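UDP-N-acetylglucosamine 3-dehydrogenase (Acidithiobacillus ferrooxidans, PDB 7BVJ) catalyses the NAD(+)-dependent oxidation of the glucosamine 3-position of UDP-N-acetylglucosamine to a ketone, a step in making the diamino sugar of lipid A. Local coordinates at residues A[123-134]-A[231-242]. Sequence-based numbering, arbitrary orientation.
Sequences HPAIQYLRQAGF and ASVDFLNNTLHI. With F8U ((2R,3R)-2,3-bis(oxidanyl)butane-1,4-disulfonic acid), chain F.
The imidazole of H123 meets F235 in two ways: H123 NE2 donates to F235 O at 3.1 Å, on a lone pair in the carbonyl plane, and F235 CD2 sits over the centre of the imidazole face, a T-shaped pair with planes at 87°. H123 is also the N-cap of helix 124-132: its ND1 accepts from A125 N at 3.2 Å. Bonds at both nitrogens thus fix the ring's rotation and tie the helix start to the hairpin turn. With chi1 at -165°, H123 CG is anti to the backbone N, which carries the ring out to that turn. P124 CD packs on the opposite imidazole face. I126 CD1 reaches the F235 edge, 3.2 Å from F235 CE2. Further along, A125 CB touches V233 CG1 at 3.6 Å. L129 spreads its methyls over A231, V233, L240 and I242, and I242 CD1 lies at the ring edges of Y128 and F134. An Asx motif, D234 OD1 accepting from N237 N, and a G1 beta bulge at N238 and T239 shape the turn. S232 OG hydrogen-bonds a sulfonate oxygen of the bound disulfonate. The helix packs on hairpin 229-234/239-245, flanked by strands 219-225 and 256-261 in the mixed sheet of the Gfo/Idh/MocA C-terminal domain; L168 of helix 157-173 touches I126 and F235.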
ATOM      1  N   HIS A 123      -8.172   2.670  -3.888  1.00 26.71           N
ATOM      2  CA  HIS A 123      -8.558   4.056  -4.106  1.00 22.66           C
ATOM      3  C   HIS A 123      -9.620   4.140  -5.203  1.00 25.66           C
ATOM      4  O   HIS A 123      -9.535   3.418  -6.202  1.00 23.64           O
ATOM      5  CB  HIS A 123      -7.344   4.903  -4.495  1.00 23.92           C
ATOM      6  CG  HIS A 123      -7.596   6.375  -4.389  1.00 21.53           C
ATOM      7  ND1 HIS A 123      -8.340   7.071  -5.317  1.00 31.68           N
ATOM      8  CD2 HIS A 123      -7.246   7.276  -3.439  1.00 28.72           C
ATOM      9  CE1 HIS A 123      -8.424   8.339  -4.953  1.00 27.63           C
ATOM     10  NE2 HIS A 123      -7.767   8.491  -3.817  1.00 24.48           N
ATOM     11  N   PRO A 124     -10.642   4.992  -5.038  1.00 28.79           N
ATOM     12  CA  PRO A 124     -11.742   5.019  -6.024  1.00 23.63           C
ATOM     13  C   PRO A 124     -11.291   5.299  -7.455  1.00 28.63           C
ATOM     14  O   PRO A 124     -11.851   4.735  -8.408  1.00 27.57           O
ATOM     15  CB  PRO A 124     -12.659   6.133  -5.489  1.00 23.52           C
ATOM     16  CG  PRO A 124     -12.371   6.214  -4.027  1.00 31.00           C
ATOM     17  CD  PRO A 124     -10.935   5.799  -3.834  1.00 24.08           C
ATOM     18  N   ALA A 125     -10.286   6.158  -7.636  1.00 28.45           N
ATOM     19  CA  ALA A 125      -9.828   6.460  -8.987  1.00 24.88           C
ATOM     20  C   ALA A 125      -9.181   5.243  -9.630  1.00 23.74           C
ATOM     21  O   ALA A 125      -9.389   4.971 -10.824  1.00 23.89           O
ATOM     22  CB  ALA A 125      -8.853   7.634  -8.957  1.00 25.50           C
ATOM     23  N   ILE A 126      -8.420   4.480  -8.846  1.00 21.95           N
ATOM     24  CA  ILE A 126      -7.748   3.309  -9.399  1.00 23.34           C
ATOM     25  C   ILE A 126      -8.769   2.222  -9.719  1.00 25.79           C
ATOM     26  O   ILE A 126      -8.664   1.535 -10.739  1.00 27.75           O
ATOM     27  CB  ILE A 126      -6.656   2.806  -8.435  1.00 23.23           C
ATOM     28  CG1 ILE A 126      -5.313   3.497  -8.691  1.00 27.53           C
ATOM     29  CG2 ILE A 126      -6.403   1.314  -8.654  1.00 20.97           C
ATOM     30  CD1 ILE A 126      -5.354   4.994  -8.827  1.00 30.01           C
ATOM     31  N   GLN A 127      -9.774   2.051  -8.862  1.00 24.96           N
ATOM     32  CA  GLN A 127     -10.801   1.057  -9.144  1.00 31.57           C
ATOM     33  C   GLN A 127     -11.546   1.413 -10.419  1.00 24.81           C
ATOM     34  O   GLN A 127     -11.797   0.546 -11.263  1.00 28.84           O
ATOM     35  CB  GLN A 127     -11.767   0.939  -7.961  1.00 31.55           C
ATOM     36  CG  GLN A 127     -12.904  -0.077  -8.159  1.00 39.30           C
ATOM     37  CD  GLN A 127     -13.341  -0.733  -6.848  1.00 53.51           C
ATOM     38  OE1 GLN A 127     -12.516  -0.996  -5.962  1.00 57.60           O
ATOM     39  NE2 GLN A 127     -14.645  -0.997  -6.719  1.00 51.55           N
ATOM     40  N   TYR A 128     -11.873   2.697 -10.588  1.00 28.04           N
ATOM     41  CA  TYR A 128     -12.560   3.125 -11.796  1.00 25.13           C
ATOM     42  C   TYR A 128     -11.708   2.878 -13.034  1.00 26.73           C
ATOM     43  O   TYR A 128     -12.217   2.422 -14.069  1.00 23.74           O
ATOM     44  CB  TYR A 128     -12.934   4.604 -11.694  1.00 24.08           C
ATOM     45  CG  TYR A 128     -13.688   5.094 -12.917  1.00 32.66           C
ATOM     46  CD1 TYR A 128     -13.010   5.603 -14.017  1.00 27.34           C
ATOM     47  CD2 TYR A 128     -15.073   5.038 -12.972  1.00 29.94           C
ATOM     48  CE1 TYR A 128     -13.681   6.039 -15.127  1.00 33.71           C
ATOM     49  CE2 TYR A 128     -15.753   5.476 -14.081  1.00 34.94           C
ATOM     50  CZ  TYR A 128     -15.051   5.974 -15.153  1.00 28.18           C
ATOM     51  OH  TYR A 128     -15.723   6.417 -16.257  1.00 38.00           O
ATOM     52  N   LEU A 129     -10.413   3.195 -12.958  1.00 24.20           N
ATOM     53  CA  LEU A 129      -9.557   3.050 -14.133  1.00 25.09           C
ATOM     54  C   LEU A 129      -9.322   1.583 -14.461  1.00 23.83           C
ATOM     55  O   LEU A 129      -9.221   1.208 -15.635  1.00 26.09           O
ATOM     56  CB  LEU A 129      -8.225   3.778 -13.913  1.00 22.49           C
ATOM     57  CG  LEU A 129      -8.300   5.300 -13.992  1.00 21.73           C
ATOM     58  CD1 LEU A 129      -7.045   5.908 -13.436  1.00 23.77           C
ATOM     59  CD2 LEU A 129      -8.555   5.720 -15.443  1.00 22.31           C
ATOM     60  N   ARG A 130      -9.234   0.735 -13.438  1.00 22.52           N
ATOM     61  CA  ARG A 130      -9.138  -0.693 -13.706  1.00 27.31           C
ATOM     62  C   ARG A 130     -10.423  -1.204 -14.357  1.00 26.84           C
ATOM     63  O   ARG A 130     -10.368  -2.002 -15.297  1.00 27.69           O
ATOM     64  CB  ARG A 130      -8.813  -1.463 -12.416  1.00 29.43           C
ATOM     65  CG  ARG A 130      -7.371  -1.209 -11.872  1.00 29.20           C
ATOM     66  CD  ARG A 130      -6.936  -2.275 -10.856  1.00 23.58           C
ATOM     67  NE  ARG A 130      -6.524  -3.531 -11.483  1.00 30.36           N
ATOM     68  CZ  ARG A 130      -6.571  -4.723 -10.893  1.00 35.52           C
ATOM     69  NH1 ARG A 130      -7.014  -4.829  -9.647  1.00 30.73           N
ATOM     70  NH2 ARG A 130      -6.173  -5.813 -11.546  1.00 30.52           N
ATOM     71  N   GLN A 131     -11.589  -0.731 -13.893  1.00 24.27           N
ATOM     72  CA  GLN A 131     -12.837  -1.194 -14.490  1.00 27.25           C
ATOM     73  C   GLN A 131     -13.066  -0.628 -15.888  1.00 25.29           C
ATOM     74  O   GLN A 131     -13.855  -1.197 -16.648  1.00 27.74           O
ATOM     75  CB  GLN A 131     -14.018  -0.850 -13.591  1.00 29.37           C
ATOM     76  CG  GLN A 131     -14.215  -1.852 -12.459  1.00 39.91           C
ATOM     77  CD  GLN A 131     -14.860  -3.163 -12.913  1.00 54.12           C
ATOM     78  OE1 GLN A 131     -14.801  -3.537 -14.097  1.00 50.11           O
ATOM     79  NE2 GLN A 131     -15.490  -3.865 -11.968  1.00 52.43           N
ATOM     80  N   ALA A 132     -12.385   0.464 -16.251  1.00 26.02           N
ATOM     81  CA  ALA A 132     -12.484   0.982 -17.615  1.00 24.58           C
ATOM     82  C   ALA A 132     -11.730   0.136 -18.639  1.00 22.54           C
ATOM     83  O   ALA A 132     -11.975   0.299 -19.837  1.00 26.46           O
ATOM     84  CB  ALA A 132     -11.988   2.427 -17.678  1.00 20.73           C
ATOM     85  N   GLY A 133     -10.832  -0.752 -18.213  1.00 25.57           N
ATOM     86  CA  GLY A 133     -10.133  -1.634 -19.139  1.00 24.24           C
ATOM     87  C   GLY A 133      -9.352  -0.946 -20.250  1.00 28.21           C
ATOM     88  O   GLY A 133      -9.485  -1.299 -21.427  1.00 26.23           O
ATOM     89  N   PHE A 134      -8.524   0.040 -19.891  1.00 30.63           N
ATOM     90  CA  PHE A 134      -7.727   0.772 -20.867  1.00 24.53           C
ATOM     91  C   PHE A 134      -6.460   0.040 -21.296  1.00 22.87           C
ATOM     92  O   PHE A 134      -5.794   0.488 -22.229  1.00 29.10           O
ATOM     93  CB  PHE A 134      -7.355   2.141 -20.305  1.00 22.31           C
ATOM     94  CG  PHE A 134      -8.513   3.073 -20.206  1.00 21.92           C
ATOM     95  CD1 PHE A 134      -9.650   2.861 -20.973  1.00 29.63           C
ATOM     96  CD2 PHE A 134      -8.478   4.158 -19.361  1.00 24.81           C
ATOM     97  CE1 PHE A 134     -10.728   3.714 -20.897  1.00 29.19           C
ATOM     98  CE2 PHE A 134      -9.566   5.017 -19.277  1.00 26.86           C
ATOM     99  CZ  PHE A 134     -10.686   4.797 -20.049  1.00 27.45           C
ATOM    100  N   ALA A 231      -5.098  10.243 -18.245  1.00 23.76           N
ATOM    101  CA  ALA A 231      -5.788  10.273 -16.962  1.00 22.19           C
ATOM    102  C   ALA A 231      -4.967  11.076 -15.959  1.00 25.91           C
ATOM    103  O   ALA A 231      -3.773  10.818 -15.777  1.00 20.10           O
ATOM    104  CB  ALA A 231      -6.029   8.857 -16.440  1.00 19.73           C
ATOM    105  N   SER A 232      -5.603  12.050 -15.315  1.00 17.46           N
ATOM    106  CA  SER A 232      -4.995  12.814 -14.235  1.00 23.64           C
ATOM    107  C   SER A 232      -5.766  12.506 -12.954  1.00 27.68           C
ATOM    108  O   SER A 232      -6.991  12.671 -12.911  1.00 25.78           O
ATOM    109  CB  SER A 232      -5.001  14.312 -14.557  1.00 32.76           C
ATOM    110  OG  SER A 232      -4.259  15.056 -13.604  1.00 26.72           O
ATOM    111  N   VAL A 233      -5.054  12.041 -11.929  1.00 22.87           N
ATOM    112  CA  VAL A 233      -5.635  11.617 -10.668  1.00 25.07           C
ATOM    113  C   VAL A 233      -5.052  12.491  -9.566  1.00 27.91           C
ATOM    114  O   VAL A 233      -3.824  12.548  -9.395  1.00 23.03           O
ATOM    115  CB  VAL A 233      -5.350  10.136 -10.380  1.00 25.58           C
ATOM    116  CG1 VAL A 233      -5.955   9.727  -9.031  1.00 26.49           C
ATOM    117  CG2 VAL A 233      -5.885   9.259 -11.481  1.00 31.04           C
ATOM    118  N   ASP A 234      -5.931  13.164  -8.823  1.00 26.32           N
ATOM    119  CA  ASP A 234      -5.596  13.801  -7.552  1.00 22.98           C
ATOM    120  C   ASP A 234      -6.107  12.870  -6.459  1.00 30.59           C
ATOM    121  O   ASP A 234      -7.305  12.856  -6.147  1.00 28.50           O
ATOM    122  CB  ASP A 234      -6.232  15.177  -7.437  1.00 24.30           C
ATOM    123  CG  ASP A 234      -5.668  15.995  -6.282  1.00 32.93           C
ATOM    124  OD1 ASP A 234      -5.216  15.434  -5.233  1.00 28.34           O
ATOM    125  OD2 ASP A 234      -5.697  17.229  -6.437  1.00 33.16           O
ATOM    126  N   PHE A 235      -5.188  12.067  -5.918  1.00 28.70           N
ATOM    127  CA  PHE A 235      -5.517  11.129  -4.855  1.00 26.55           C
ATOM    128  C   PHE A 235      -6.044  11.854  -3.621  1.00 32.48           C
ATOM    129  O   PHE A 235      -7.014  11.409  -2.994  1.00 27.42           O
ATOM    130  CB  PHE A 235      -4.278  10.308  -4.493  1.00 27.82           C
ATOM    131  CG  PHE A 235      -3.936   9.240  -5.499  1.00 28.26           C
ATOM    132  CD1 PHE A 235      -2.774   9.323  -6.254  1.00 31.92           C
ATOM    133  CD2 PHE A 235      -4.770   8.150  -5.679  1.00 30.86           C
ATOM    134  CE1 PHE A 235      -2.452   8.335  -7.190  1.00 30.64           C
ATOM    135  CE2 PHE A 235      -4.465   7.153  -6.609  1.00 30.98           C
ATOM    136  CZ  PHE A 235      -3.301   7.246  -7.364  1.00 31.56           C
ATOM    137  N   LEU A 236      -5.411  12.971  -3.258  1.00 28.73           N
ATOM    138  CA  LEU A 236      -5.789  13.687  -2.044  1.00 32.20           C
ATOM    139  C   LEU A 236      -7.206  14.227  -2.149  1.00 33.38           C
ATOM    140  O   LEU A 236      -8.050  13.977  -1.278  1.00 28.64           O
ATOM    141  CB  LEU A 236      -4.799  14.825  -1.782  1.00 32.65           C
ATOM    142  CG  LEU A 236      -4.219  14.907  -0.377  1.00 38.45           C
ATOM    143  CD1 LEU A 236      -3.779  13.529   0.093  1.00 39.06           C
ATOM    144  CD2 LEU A 236      -3.055  15.880  -0.368  1.00 38.13           C
ATOM    145  N   ASN A 237      -7.490  14.955  -3.225  1.00 31.99           N
ATOM    146  CA  ASN A 237      -8.793  15.566  -3.414  1.00 32.87           C
ATOM    147  C   ASN A 237      -9.804  14.625  -4.049  1.00 31.19           C
ATOM    148  O   ASN A 237     -10.956  15.022  -4.231  1.00 35.78           O
ATOM    149  CB  ASN A 237      -8.633  16.843  -4.233  1.00 32.47           C
ATOM    150  CG  ASN A 237      -7.733  17.853  -3.533  1.00 35.28           C
ATOM    151  OD1 ASN A 237      -7.552  17.790  -2.316  1.00 38.02           O
ATOM    152  ND2 ASN A 237      -7.158  18.776  -4.292  1.00 38.49           N
ATOM    153  N   ASN A 238      -9.399  13.389  -4.354  1.00 27.67           N
ATOM    154  CA  ASN A 238     -10.266  12.337  -4.888  1.00 28.64           C
ATOM    155  C   ASN A 238     -10.928  12.749  -6.208  1.00 35.86           C
ATOM    156  O   ASN A 238     -12.137  12.573  -6.402  1.00 25.37           O
ATOM    157  CB  ASN A 238     -11.315  11.914  -3.849  1.00 30.52           C
ATOM    158  CG  ASN A 238     -11.889  10.519  -4.113  1.00 34.64           C
ATOM    159  OD1 ASN A 238     -11.152   9.539  -4.229  1.00 37.06           O
ATOM    160  ND2 ASN A 238     -13.212  10.431  -4.202  1.00 38.13           N
ATOM    161  N   THR A 239     -10.118  13.273  -7.139  1.00 28.69           N
ATOM    162  CA  THR A 239     -10.629  13.660  -8.452  1.00 26.35           C
ATOM    163  C   THR A 239      -9.910  12.924  -9.573  1.00 26.87           C
ATOM    164  O   THR A 239      -8.721  12.614  -9.474  1.00 20.31           O
ATOM    165  CB  THR A 239     -10.502  15.173  -8.704  1.00 32.21           C
ATOM    166  OG1 THR A 239      -9.122  15.550  -8.716  1.00 33.00           O
ATOM    167  CG2 THR A 239     -11.245  15.970  -7.629  1.00 33.42           C
ATOM    168  N   LEU A 240     -10.642  12.680 -10.667  1.00 27.51           N
ATOM    169  CA  LEU A 240     -10.103  11.978 -11.826  1.00 27.47           C
ATOM    170  C   LEU A 240     -10.583  12.643 -13.111  1.00 32.66           C
ATOM    171  O   LEU A 240     -11.778  12.916 -13.267  1.00 33.29           O
ATOM    172  CB  LEU A 240     -10.499  10.494 -11.803  1.00 23.02           C
ATOM    173  CG  LEU A 240     -10.455   9.699 -13.112  1.00 20.25           C
ATOM    174  CD1 LEU A 240      -9.038   9.561 -13.626  1.00 24.71           C
ATOM    175  CD2 LEU A 240     -11.057   8.342 -12.896  1.00 27.50           C
ATOM    176  N   HIS A 241      -9.653  12.903 -14.028  1.00 31.90           N
ATOM    177  CA  HIS A 241      -9.963  13.510 -15.318  1.00 32.13           C
ATOM    178  C   HIS A 241      -9.357  12.674 -16.429  1.00 31.85           C
ATOM    179  O   HIS A 241      -8.187  12.299 -16.350  1.00 24.51           O
ATOM    180  CB  HIS A 241      -9.436  14.940 -15.406  1.00 30.64           C
ATOM    181  CG  HIS A 241     -10.252  15.916 -14.631  1.00 33.97           C
ATOM    182  ND1 HIS A 241     -11.269  16.650 -15.201  1.00 38.16           N
ATOM    183  CD2 HIS A 241     -10.236  16.246 -13.318  1.00 35.32           C
ATOM    184  CE1 HIS A 241     -11.826  17.414 -14.276  1.00 39.12           C
ATOM    185  NE2 HIS A 241     -11.226  17.180 -13.124  1.00 33.59           N
ATOM    186  N   ILE A 242     -10.145  12.400 -17.465  1.00 28.08           N
ATOM    187  CA  ILE A 242      -9.719  11.572 -18.587  1.00 26.76           C
ATOM    188  C   ILE A 242      -9.904  12.375 -19.860  1.00 31.82           C
ATOM    189  O   ILE A 242     -11.013  12.826 -20.162  1.00 33.34           O
ATOM    190  CB  ILE A 242     -10.505  10.256 -18.654  1.00 29.51           C
ATOM    191  CG1 ILE A 242     -10.351   9.494 -17.343  1.00 26.54           C
ATOM    192  CG2 ILE A 242     -10.051   9.406 -19.828  1.00 27.51           C
ATOM    193  CD1 ILE A 242     -11.216   8.245 -17.263  1.00 27.24           C
TER
HETATM  194  C01 F8U F 402       1.385  18.792 -15.184  0.78 37.37           C
HETATM  195  C02 F8U F 402       0.520  19.946 -14.661  0.78 36.43           C
HETATM  196  C03 F8U F 402      -0.950  19.687 -14.334  0.78 36.81           C
HETATM  197  C04 F8U F 402      -1.618  18.495 -14.995  0.78 37.17           C
HETATM  198  O06 F8U F 402      -4.097  19.545 -14.109  0.78 43.53           O
HETATM  199  O07 F8U F 402      -4.205  17.928 -15.724  0.78 36.97           O
HETATM  200  O08 F8U F 402      -3.511  17.440 -13.415  0.78 38.82           O
HETATM  201  O09 F8U F 402      -1.656  20.803 -14.734  0.78 37.04           O
HETATM  202  O10 F8U F 402       1.050  20.374 -13.453  0.78 42.75           O
HETATM  203  O12 F8U F 402       2.175  19.015 -17.876  0.78 35.67           O
HETATM  204  O13 F8U F 402       1.251  17.009 -17.340  0.78 31.44           O
HETATM  205  O14 F8U F 402      -0.245  18.961 -17.277  0.78 49.18           O
HETATM  206  S05 F8U F 402      -3.385  18.323 -14.554  0.78 45.45           S
HETATM  207  S11 F8U F 402       1.135  18.460 -16.965  0.78 53.49           S